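Long-range contact in FAD:protein FMN transferase (Pseudomonas stutzeri ATCC 14405 = CCUG 16156, PDB 5MGY), which probably transfers the FMN moiety of FAD onto threonine side chains of target proteins in a magnesium-dependent reaction, releasing AMP: residues Gly185-Gly191 / Leu219-Ser225. Sequence-based numbering, arbitrary orientation.
Sequences GELKAEG and LDGMGVS
Antiparallel pairing joins strand 186-190 to strand 222-225, their axes 4.5 Å apart at closest approach and 160° between directions. Leu187 and Val224 form a hydrogen-bonded pair, Leu187 N to Val224 O at 3.2 Å and Val224 N to Leu187 O at 2.7 Å; Lys188 faces Gly223 as a non-hydrogen-bonded pair, CA to CA 3.9 Å. Ala189 with Met222 is the next hydrogen-bonded position, CA to CA 6.2 Å, but here Gly221 N, not Met222 N, donates to Ala189 O (2.8 Å), while Ala189 N lies 3.5 Å from Met222 O. The chain runs in through Leu219, whose CA-to-CB bond points toward 185-191, and turns through Asp220 and Gly221 (phi 92°, psi 24°), where a CB would jam against the carbonyl O of Asp220. The pair lies inside the antiparallel sheet of this ApbE-family protein, 186-190 between 179-183 and 222-227, the latter next to 257-264. On one face Leu187 (chi1 p, chi2 p) sets CD1 3.3 Å from Leu219 CD1 and 4.3 Å from Val224 CB, and Ala189 CB meets Leu219 CB at 4.0 Å; Ile201 touches both leucines. Across the other face Lys188, all-trans, lays CG 3.3 Å from Met222 O and reaches the carbonyl of Lys265. Asp220 OD2 accepts a hydrogen bond from Gly191 N at 3.1 Å, whereas Glu190 turns to Lys172 in a salt bridge. Towards the magnesium site, Ser225 OG donates to Glu186 OE2 at 2.9 Å, close to the metal ligand Asp271.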
loop_
_atom_site.group_PDB
_atom_site.type_symbol
_atom_site.label_atom_id
_atom_site.label_comp_id
_atom_site.label_asym_id
_atom_site.label_seq_id
_atom_site.Cartn_x
_atom_site.Cartn_y
_atom_site.Cartn_z
ATOM N N GLY A 185 8.541 -2.365 0.618
ATOM C CA GLY A 185 7.909 -3.563 0.145
ATOM C C GLY A 185 7.103 -3.415 -1.111
ATOM O O GLY A 185 7.144 -4.296 -1.956
ATOM N N GLU A 186 6.376 -2.322 -1.267
ATOM C CA GLU A 186 5.733 -2.025 -2.555
ATOM C C GLU A 186 6.811 -1.785 -3.605
ATOM O O GLU A 186 7.833 -1.191 -3.322
ATOM C CB GLU A 186 4.823 -0.767 -2.476
ATOM C CG GLU A 186 3.454 -1.026 -1.894
ATOM C CD GLU A 186 3.486 -1.540 -0.479
ATOM O OE1 GLU A 186 4.417 -1.136 0.253
ATOM O OE2 GLU A 186 2.587 -2.342 -0.087
ATOM N N LEU A 187 6.565 -2.242 -4.822
ATOM C CA LEU A 187 7.486 -2.035 -5.891
ATOM C C LEU A 187 6.899 -2.139 -7.255
ATOM O O LEU A 187 5.817 -2.665 -7.458
ATOM C CB LEU A 187 8.661 -2.977 -5.770
ATOM C CG LEU A 187 8.550 -4.491 -5.892
ATOM C CD1 LEU A 187 8.356 -4.963 -7.338
ATOM C CD2 LEU A 187 9.830 -5.126 -5.315
ATOM N N LYS A 188 7.672 -1.623 -8.204
ATOM C CA LYS A 188 7.350 -1.718 -9.607
ATOM C C LYS A 188 8.637 -1.738 -10.459
ATOM O O LYS A 188 9.650 -1.140 -10.122
ATOM C CB LYS A 188 6.416 -0.586 -9.975
ATOM C CG LYS A 188 6.032 -0.551 -11.424
ATOM C CD LYS A 188 4.951 0.480 -11.734
ATOM C CE LYS A 188 4.743 0.505 -13.251
ATOM N NZ LYS A 188 3.894 1.536 -13.857
ATOM N N ALA A 189 8.589 -2.446 -11.564
ATOM C CA ALA A 189 9.702 -2.458 -12.450
ATOM C C ALA A 189 9.251 -2.399 -13.878
ATOM O O ALA A 189 8.126 -2.793 -14.201
ATOM C CB ALA A 189 10.538 -3.716 -12.214
ATOM N N GLU A 190 10.175 -1.945 -14.727
ATOM C CA GLU A 190 9.937 -1.828 -16.174
ATOM C C GLU A 190 11.217 -1.938 -16.963
ATOM O O GLU A 190 12.292 -1.804 -16.419
ATOM C CB GLU A 190 9.293 -0.505 -16.466
ATOM C CG GLU A 190 8.737 -0.374 -17.851
ATOM C CD GLU A 190 7.576 0.565 -17.904
ATOM O OE1 GLU A 190 7.054 0.700 -19.015
ATOM O OE2 GLU A 190 7.189 1.181 -16.862
ATOM N N GLY A 191 11.085 -2.241 -18.243
ATOM C CA GLY A 191 12.217 -2.473 -19.096
ATOM C C GLY A 191 12.912 -3.787 -18.830
ATOM O O GLY A 191 12.366 -4.690 -18.182
ATOM N N LEU A 219 8.380 -8.637 -13.936
ATOM C CA LEU A 219 7.643 -7.383 -13.918
ATOM C C LEU A 219 8.127 -6.498 -15.029
ATOM O O LEU A 219 9.322 -6.195 -15.113
ATOM C CB LEU A 219 7.837 -6.663 -12.595
ATOM C CG LEU A 219 7.313 -7.372 -11.341
ATOM C CD1 LEU A 219 7.738 -6.663 -10.079
ATOM C CD2 LEU A 219 5.815 -7.443 -11.348
ATOM N N ASP A 220 7.220 -6.098 -15.904
ATOM C CA ASP A 220 7.555 -5.166 -16.995
ATOM C C ASP A 220 6.352 -4.240 -17.143
ATOM O O ASP A 220 5.444 -4.498 -17.897
ATOM C CB ASP A 220 7.894 -5.904 -18.323
ATOM C CG ASP A 220 8.442 -4.951 -19.472
ATOM O OD1 ASP A 220 8.714 -5.440 -20.603
ATOM O OD2 ASP A 220 8.609 -3.729 -19.282
ATOM N N GLY A 221 6.366 -3.155 -16.389
ATOM C CA GLY A 221 5.297 -2.172 -16.404
ATOM C C GLY A 221 4.242 -2.458 -15.371
ATOM O O GLY A 221 3.140 -1.971 -15.483
ATOM N N MET A 222 4.604 -3.178 -14.312
ATOM C CA MET A 222 3.632 -3.622 -13.314
ATOM C C MET A 222 4.173 -3.430 -11.900
ATOM O O MET A 222 5.323 -3.767 -11.635
ATOM C CB MET A 222 3.344 -5.129 -13.556
ATOM C CG MET A 222 2.631 -5.466 -14.859
ATOM S SD MET A 222 0.943 -4.933 -14.684
ATOM C CE MET A 222 0.065 -6.010 -15.816
ATOM N N GLY A 223 3.310 -2.957 -10.995
ATOM C CA GLY A 223 3.644 -2.809 -9.565
ATOM C C GLY A 223 3.036 -3.936 -8.757
ATOM O O GLY A 223 2.077 -4.536 -9.187
ATOM N N VAL A 224 3.610 -4.210 -7.593
ATOM C CA VAL A 224 3.252 -5.332 -6.749
ATOM C C VAL A 224 3.127 -4.817 -5.342
ATOM O O VAL A 224 3.929 -3.969 -4.880
ATOM C CB VAL A 224 4.375 -6.396 -6.771
ATOM C CG1 VAL A 224 4.204 -7.513 -5.734
ATOM C CG2 VAL A 224 4.401 -7.028 -8.140
ATOM N N SER A 225 2.155 -5.342 -4.612
ATOM C CA SER A 225 2.047 -4.956 -3.222
ATOM C C SER A 225 1.602 -6.137 -2.427
ATOM O O SER A 225 0.683 -6.830 -2.846
ATOM C CB SER A 225 1.042 -3.825 -3.081
ATOM O OG SER A 225 0.643 -3.689 -1.729
#